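Local structure of ABC transporter periplasmic peptide-binding protein (Pseudoalteromonas, 4QFL) at residues K256-E261 with A277-I282; L31-E36 with C262-H267. The protein binds dipeptides in the periplasm, here Ala-Phe, and probably hands them to an ABC transporter for uptake. One frame throughout, in Å; residues are numbered along the deposited sequence.

Contact 1: residues K256-E261 with A277-I282; sequences KILTKE and AQRDDI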
ATOM      1  N   LYS A 256      -2.919  20.905  14.426  1.00 17.48           N
ATOM      2  CA  LYS A 256      -2.115  20.311  15.494  1.00 17.42           C
ATOM      3  C   LYS A 256      -0.615  20.444  15.313  1.00 18.40           C
ATOM      4  O   LYS A 256       0.116  20.465  16.288  1.00 19.41           O
ATOM      5  CB  LYS A 256      -2.478  18.853  15.708  1.00 19.64           C
ATOM      6  CG  LYS A 256      -3.831  18.682  16.349  1.00 22.32           C
ATOM      7  CD  LYS A 256      -4.191  17.220  16.502  1.00 24.56           C
ATOM      8  CE  LYS A 256      -5.404  17.064  17.394  1.00 21.86           C
ATOM      9  NZ  LYS A 256      -5.727  15.640  17.612  1.00 21.97           N
ATOM     10  N   ILE A 257      -0.133  20.535  14.086  1.00 16.76           N
ATOM     11  CA  ILE A 257       1.291  20.800  13.952  1.00 17.10           C
ATOM     12  C   ILE A 257       1.561  22.270  14.268  1.00 18.23           C
ATOM     13  O   ILE A 257       2.576  22.615  14.864  1.00 20.16           O
ATOM     14  CB  ILE A 257       1.866  20.383  12.580  1.00 20.37           C
ATOM     15  CG1 ILE A 257       3.396  20.329  12.649  1.00 19.66           C
ATOM     16  CG2 ILE A 257       1.407  21.320  11.476  1.00 20.97           C
ATOM     17  CD1 ILE A 257       4.020  19.855  11.380  1.00 22.53           C
ATOM     18  N   LEU A 258       0.621  23.134  13.911  1.00 18.56           N
ATOM     19  CA  LEU A 258       0.763  24.562  14.193  1.00 19.74           C
ATOM     20  C   LEU A 258       0.829  24.862  15.700  1.00 20.90           C
ATOM     21  O   LEU A 258       1.619  25.693  16.137  1.00 24.20           O
ATOM     22  CB  LEU A 258      -0.361  25.359  13.514  1.00 19.09           C
ATOM     23  CG  LEU A 258      -0.265  25.377  11.989  1.00 20.09           C
ATOM     24  CD1 LEU A 258      -1.414  26.132  11.349  1.00 19.51           C
ATOM     25  CD2 LEU A 258       1.066  25.969  11.558  1.00 23.23           C
ATOM     26  N   THR A 259       0.003  24.176  16.486  1.00 21.32           N
ATOM     27  CA  THR A 259      -0.057  24.383  17.930  1.00 21.69           C
ATOM     28  C   THR A 259       0.973  23.531  18.629  1.00 21.60           C
ATOM     29  O   THR A 259       1.063  23.536  19.859  1.00 21.85           O
ATOM     30  CB  THR A 259      -1.412  23.958  18.495  1.00 21.73           C
ATOM     31  OG1 THR A 259      -1.596  22.556  18.259  1.00 19.73           O
ATOM     32  CG2 THR A 259      -2.537  24.742  17.843  1.00 22.17           C
ATOM     33  N   LYS A 260       1.722  22.776  17.836  1.00 21.09           N
ATOM     34  CA  LYS A 260       2.752  21.878  18.334  1.00 21.71           C
ATOM     35  C   LYS A 260       2.193  20.751  19.191  1.00 20.39           C
ATOM     36  O   LYS A 260       2.895  20.191  20.030  1.00 24.44           O
ATOM     37  CB  LYS A 260       3.844  22.667  19.061  1.00 24.01           C
ATOM     38  CG  LYS A 260       4.408  23.782  18.185  1.00 30.36           C
ATOM     39  CD  LYS A 260       5.256  24.779  18.959  1.00 35.11           C
ATOM     40  CE  LYS A 260       5.217  26.166  18.296  1.00 36.36           C
ATOM     41  NZ  LYS A 260       3.897  26.879  18.478  1.00 38.01           N
ATOM     42  N   GLU A 261       0.927  20.410  18.968  1.00 19.68           N
ATOM     43  CA  GLU A 261       0.360  19.227  19.587  1.00 22.55           C
ATOM     44  C   GLU A 261       0.918  17.998  18.886  1.00 21.06           C
ATOM     45  O   GLU A 261       1.007  16.921  19.471  1.00 21.04           O
ATOM     46  CB  GLU A 261      -1.162  19.238  19.490  1.00 23.60           C
ATOM     47  CG  GLU A 261      -1.847  20.307  20.329  1.00 26.99           C
ATOM     48  CD  GLU A 261      -3.335  20.031  20.530  1.00 35.25           C
ATOM     49  OE1 GLU A 261      -3.779  18.899  20.236  1.00 35.03           O
ATOM     50  OE2 GLU A 261      -4.065  20.941  20.988  1.00 47.91           O
ATOM     51  N   ALA A 277       4.706  26.291   4.564  1.00 19.90           N
ATOM     52  CA  ALA A 277       5.930  26.755   3.890  1.00 20.47           C
ATOM     53  C   ALA A 277       6.478  28.091   4.424  1.00 24.40           C
ATOM     54  O   ALA A 277       7.676  28.370   4.345  1.00 24.55           O
ATOM     55  CB  ALA A 277       5.714  26.836   2.385  1.00 21.42           C
ATOM     56  N   GLN A 278       5.600  28.913   4.974  1.00 24.09           N
ATOM     57  CA  GLN A 278       6.017  30.197   5.522  1.00 23.70           C
ATOM     58  C   GLN A 278       6.573  30.099   6.945  1.00 25.76           C
ATOM     59  O   GLN A 278       7.359  30.947   7.363  1.00 29.49           O
ATOM     60  CB  GLN A 278       4.855  31.178   5.464  1.00 23.27           C
ATOM     61  CG  GLN A 278       4.375  31.419   4.039  1.00 25.64           C
ATOM     62  CD  GLN A 278       3.176  32.342   3.973  1.00 32.47           C
ATOM     63  OE1 GLN A 278       3.082  33.315   4.728  1.00 34.90           O
ATOM     64  NE2 GLN A 278       2.241  32.038   3.070  1.00 29.74           N
ATOM     65  N   ARG A 279       6.184  29.058   7.673  1.00 24.89           N
ATOM     66  CA  ARG A 279       6.617  28.878   9.063  1.00 27.98           C
ATOM     67  C   ARG A 279       8.087  28.456   9.172  1.00 26.67           C
ATOM     68  O   ARG A 279       8.484  27.429   8.644  1.00 27.15           O
ATOM     69  CB  ARG A 279       5.729  27.850   9.779  1.00 27.13           C
ATOM     70  CG  ARG A 279       4.228  28.083   9.609  1.00 28.57           C
ATOM     71  CD  ARG A 279       3.757  29.306  10.396  1.00 28.49           C
ATOM     72  NE  ARG A 279       3.979  29.111  11.822  1.00 25.79           N
ATOM     73  CZ  ARG A 279       3.682  30.000  12.757  1.00 27.65           C
ATOM     74  NH1 ARG A 279       3.141  31.168  12.427  1.00 26.73           N
ATOM     75  NH2 ARG A 279       3.925  29.711  14.027  1.00 26.21           N
ATOM     76  N   ASP A 280       8.883  29.248   9.882  1.00 26.34           N
ATOM     77  CA  ASP A 280      10.307  28.972  10.060  1.00 25.45           C
ATOM     78  C   ASP A 280      10.581  27.690  10.841  1.00 26.42           C
ATOM     79  O   ASP A 280      11.616  27.053  10.658  1.00 26.97           O
ATOM     80  CB  ASP A 280      10.981  30.132  10.806  1.00 29.53           C
ATOM     81  CG  ASP A 280      10.911  31.446  10.049  1.00 34.06           C
ATOM     82  OD1 ASP A 280      11.088  31.431   8.806  1.00 39.24           O
ATOM     83  OD2 ASP A 280      10.684  32.494  10.705  1.00 38.20           O
ATOM     84  N   ASP A 281       9.671  27.324  11.732  1.00 23.72           N
ATOM     85  CA  ASP A 281       9.910  26.195  12.628  1.00 23.34           C
ATOM     86  C   ASP A 281       9.314  24.875  12.134  1.00 23.66           C
ATOM     87  O   ASP A 281       9.217  23.918  12.895  1.00 24.18           O
ATOM     88  CB  ASP A 281       9.404  26.515  14.045  1.00 26.84           C
ATOM     89  CG  ASP A 281       7.958  26.987  14.059  1.00 28.31           C
ATOM     90  OD1 ASP A 281       7.330  27.008  12.979  1.00 28.12           O
ATOM     91  OD2 ASP A 281       7.449  27.325  15.149  1.00 30.69           O
ATOM     92  N   ILE A 282       8.909  24.833  10.868  1.00 22.51           N
ATOM     93  CA  ILE A 282       8.333  23.626  10.288  1.00 21.15           C
ATOM     94  C   ILE A 282       9.050  23.279   8.991  1.00 19.61           C
ATOM     95  O   ILE A 282       9.382  24.161   8.195  1.00 21.12           O
ATOM     96  CB  ILE A 282       6.825  23.793  10.023  1.00 21.19           C
ATOM     97  CG1 ILE A 282       6.060  23.853  11.335  1.00 21.05           C
ATOM     98  CG2 ILE A 282       6.285  22.643   9.185  1.00 22.87           C
ATOM     99  CD1 ILE A 282       4.607  24.121  11.144  1.00 26.06           C
TER
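L258 and I282 make the closest apolar meeting here: L258 CD2 lies 4.0 Å from I282 CD1, the two side chains crossing at about a right angle. I282 CG1 is anti to its own carbonyl carbon (chi1 -70°), whereas CG2, anti to the backbone N, serves a second neighbour, with I257 CD1 4.2 Å from I282 CG2. I257, the one buried residue of the group, also packs with L258 against L276 of helix 273-278, so this is the compact side. Both segments are helix exits. Helix 250-258 finishes in a Schellman motif, with K260 at positive phi (64°), and a type I turn from R279 to I282 leads out of helix 273-278 into strand 282-287. Toward solvent the packing thins to methylenes and charges. R279 CG rests 4.3 Å from L258 CD2, and the same methyl lies obliquely to the guanidinium. K260 bends at its last torsion (chi4 72°), which turns NZ back to a weak hydrogen bond with L258 O, and it meets D281 through CE, 4.0 Å from D281 OD2. The opposite charges stay apart, K260 NZ standing 4.9 Å from D281 OD2.

Contact 2: residues L31-E36 with C262-H267; sequences LVYCAE and CDVTAH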
ATOM      1  N   LEU A  31       8.085  11.655  20.506  1.00 21.09           N
ATOM      2  CA  LEU A  31       7.640  12.188  19.240  1.00 22.57           C
ATOM      3  C   LEU A  31       6.158  11.908  19.154  1.00 18.91           C
ATOM      4  O   LEU A  31       5.713  10.848  19.557  1.00 20.11           O
ATOM      5  CB  LEU A  31       8.389  11.523  18.085  1.00 20.76           C
ATOM      6  CG  LEU A  31       8.103  12.044  16.672  1.00 24.10           C
ATOM      7  CD1 LEU A  31       9.217  11.670  15.733  1.00 21.91           C
ATOM      8  CD2 LEU A  31       6.779  11.517  16.139  1.00 20.73           C
ATOM      9  N   VAL A  32       5.398  12.886  18.670  1.00 18.98           N
ATOM     10  CA  VAL A  32       3.970  12.725  18.409  1.00 19.37           C
ATOM     11  C   VAL A  32       3.668  12.873  16.909  1.00 18.62           C
ATOM     12  O   VAL A  32       3.925  13.911  16.302  1.00 19.57           O
ATOM     13  CB  VAL A  32       3.125  13.722  19.209  1.00 19.13           C
ATOM     14  CG1 VAL A  32       1.651  13.524  18.900  1.00 18.97           C
ATOM     15  CG2 VAL A  32       3.389  13.554  20.698  1.00 20.09           C
ATOM     16  N   TYR A  33       3.134  11.802  16.333  1.00 18.52           N
ATOM     17  CA  TYR A  33       2.866  11.681  14.910  1.00 16.99           C
ATOM     18  C   TYR A  33       1.356  11.771  14.707  1.00 17.05           C
ATOM     19  O   TYR A  33       0.595  11.000  15.294  1.00 18.17           O
ATOM     20  CB  TYR A  33       3.391  10.321  14.442  1.00 16.69           C
ATOM     21  CG  TYR A  33       3.268  10.010  12.964  1.00 20.19           C
ATOM     22  CD1 TYR A  33       2.046   9.623  12.408  1.00 20.69           C
ATOM     23  CD2 TYR A  33       4.379  10.059  12.128  1.00 19.06           C
ATOM     24  CE1 TYR A  33       1.934   9.316  11.056  1.00 19.48           C
ATOM     25  CE2 TYR A  33       4.277   9.755  10.781  1.00 18.64           C
ATOM     26  CZ  TYR A  33       3.057   9.380  10.251  1.00 20.60           C
ATOM     27  OH  TYR A  33       2.950   9.074   8.909  1.00 25.43           O
ATOM     28  N   CYS A  34       0.921  12.726  13.888  1.00 18.32           N
ATOM     29  CA  CYS A  34      -0.501  12.886  13.558  1.00 20.00           C
ATOM     30  C   CYS A  34      -0.866  11.985  12.401  1.00 19.55           C
ATOM     31  O   CYS A  34      -0.491  12.261  11.260  1.00 18.18           O
ATOM     32  CB  CYS A  34      -0.832  14.325  13.162  1.00 20.52           C
ATOM     33  SG  CYS A  34      -1.614  15.325  14.469  1.00 32.05           S
ATOM     34  N   ALA A  35      -1.617  10.930  12.710  1.00 19.24           N
ATOM     35  CA  ALA A  35      -1.981   9.887  11.749  1.00 18.92           C
ATOM     36  C   ALA A  35      -3.379  10.079  11.164  1.00 17.29           C
ATOM     37  O   ALA A  35      -4.304  10.502  11.856  1.00 18.51           O
ATOM     38  CB  ALA A  35      -1.883   8.534  12.411  1.00 19.06           C
ATOM     39  N   GLU A  36      -3.534   9.750   9.888  1.00 17.47           N
ATOM     40  CA  GLU A  36      -4.790  10.002   9.189  1.00 17.49           C
ATOM     41  C   GLU A  36      -5.883   8.943   9.420  1.00 18.55           C
ATOM     42  O   GLU A  36      -7.030   9.132   9.019  1.00 20.28           O
ATOM     43  CB  GLU A  36      -4.537  10.213   7.686  1.00 16.15           C
ATOM     44  CG  GLU A  36      -4.285   8.935   6.865  1.00 15.99           C
ATOM     45  CD  GLU A  36      -2.834   8.504   6.845  1.00 17.64           C
ATOM     46  OE1 GLU A  36      -2.028   9.002   7.665  1.00 17.20           O
ATOM     47  OE2 GLU A  36      -2.489   7.661   5.990  1.00 15.62           O
ATOM     48  N   CYS A 262       1.287  18.178  17.623  1.00 19.52           N
ATOM     49  CA  CYS A 262       1.897  17.132  16.814  1.00 20.04           C
ATOM     50  C   CYS A 262       3.252  17.576  16.316  1.00 21.38           C
ATOM     51  O   CYS A 262       3.420  18.732  15.945  1.00 22.44           O
ATOM     52  CB  CYS A 262       1.022  16.804  15.604  1.00 21.76           C
ATOM     53  SG  CYS A 262      -0.183  15.506  15.920  1.00 31.32           S
ATOM     54  N   ASP A 263       4.208  16.650  16.284  1.00 21.58           N
ATOM     55  CA  ASP A 263       5.550  16.926  15.784  1.00 17.87           C
ATOM     56  C   ASP A 263       5.691  16.540  14.322  1.00 18.74           C
ATOM     57  O   ASP A 263       6.512  17.098  13.608  1.00 18.35           O
ATOM     58  CB  ASP A 263       6.575  16.158  16.602  1.00 19.94           C
ATOM     59  CG  ASP A 263       6.460  16.452  18.070  1.00 22.28           C
ATOM     60  OD1 ASP A 263       6.488  17.646  18.432  1.00 22.97           O
ATOM     61  OD2 ASP A 263       6.317  15.498  18.860  1.00 23.33           O
ATOM     62  N   VAL A 264       4.894  15.572  13.894  1.00 17.59           N
ATOM     63  CA  VAL A 264       4.882  15.142  12.507  1.00 18.64           C
ATOM     64  C   VAL A 264       3.446  14.962  12.032  1.00 17.29           C
ATOM     65  O   VAL A 264       2.609  14.420  12.751  1.00 18.96           O
ATOM     66  CB  VAL A 264       5.630  13.815  12.302  1.00 17.00           C
ATOM     67  CG1 VAL A 264       5.646  13.449  10.825  1.00 18.76           C
ATOM     68  CG2 VAL A 264       7.046  13.895  12.846  1.00 15.37           C
ATOM     69  N   THR A 265       3.178  15.416  10.815  1.00 16.76           N
ATOM     70  CA  THR A 265       1.848  15.365  10.231  1.00 18.42           C
ATOM     71  C   THR A 265       1.822  14.576   8.937  1.00 17.95           C
ATOM     72  O   THR A 265       2.439  14.948   7.951  1.00 16.87           O
ATOM     73  CB  THR A 265       1.291  16.771   9.967  1.00 19.70           C
ATOM     74  OG1 THR A 265       0.757  17.292  11.185  1.00 25.11           O
ATOM     75  CG2 THR A 265       0.180  16.712   8.951  1.00 21.03           C
ATOM     76  N   ALA A 266       1.097  13.470   8.966  1.00 19.18           N
ATOM     77  CA  ALA A 266       0.920  12.631   7.796  1.00 19.70           C
ATOM     78  C   ALA A 266       0.066  13.344   6.771  1.00 17.20           C
ATOM     79  O   ALA A 266      -0.897  14.031   7.116  1.00 19.70           O
ATOM     80  CB  ALA A 266       0.262  11.313   8.197  1.00 18.68           C
ATOM     81  N   HIS A 267       0.439  13.177   5.510  1.00 16.74           N
ATOM     82  CA  HIS A 267      -0.344  13.676   4.387  1.00 18.78           C
ATOM     83  C   HIS A 267      -0.935  15.056   4.651  1.00 19.06           C
ATOM     84  O   HIS A 267      -2.148  15.182   4.813  1.00 18.58           O
ATOM     85  CB  HIS A 267      -1.468  12.689   4.050  1.00 18.65           C
ATOM     86  CG  HIS A 267      -0.990  11.292   3.798  1.00 18.64           C
ATOM     87  ND1 HIS A 267      -0.542  10.874   2.567  1.00 18.42           N
ATOM     88  CD2 HIS A 267      -0.889  10.220   4.621  1.00 17.50           C
ATOM     89  CE1 HIS A 267      -0.184   9.603   2.637  1.00 19.84           C
ATOM     90  NE2 HIS A 267      -0.394   9.180   3.871  1.00 21.81           N
TER
HETATM   91  O   HOH W   1      -0.448   6.220   4.444  1.00 19.20           O
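Y33 pairs with V264 and C34 with T265 in a parallel ladder, strands 31-35 and 264-266 running 19° apart with axes 4.7 Å from each other. C34 is bonded through both its N and its O, to the residues before and after T265: its N gives an almost straight bond to V264 O (2.6 Å), and its O receives A266 N. One step earlier V32 O accepts two donors, D263 N at 2.8 Å and V264 N at 3.1 Å, while D263 folds its carboxylate back so that OD2 takes V32 N (2.8 Å) on the anti side. An alanine at D263 would probably leave V32 N without this acceptor and K534 without its weak, long ion pair. On the face of C34 and T265, the disulfide C34-C262 (SG to SG 2.0 Å, chi3 82°) ties the strand to C262, two residues ahead of strand 264-266. On the other face, Y33 CD2 lies 3.8 Å from V264 CG1, and the ring, CG anti to the backbone N, reaches on to A266 CB. Past the ladder, water 1 links E36 OE2 to H267 NE2 (3.0 Å from the water). E36 OE2 also takes S51 OG and forms a salt bridge with R383, a residue lining the phenylalanine pocket, so the carboxylate probably keeps its negative charge and helps to position that arginine beside the bound dipeptide.

In the fold
From the N terminus, strand 30-35 comes first, and contact 2 closes a loop of 225 residues when the chain returns to it at 262-267. Just before that return, the chain passes through helix 250-258, whose end belongs to contact 1; contact 1 then closes a short loop of 15 residues at 277-282. The segments alternate, 31-36, 256-261, 262-267 and 277-282, so the two loops cross, and strand 264-266 lies within the shorter one. Where they meet, C262 N probably donates to K256 O (2.9 Å), and I257 packs on T265. Together they join a buried parallel strand pair near the ligand to two helix ends at the surface.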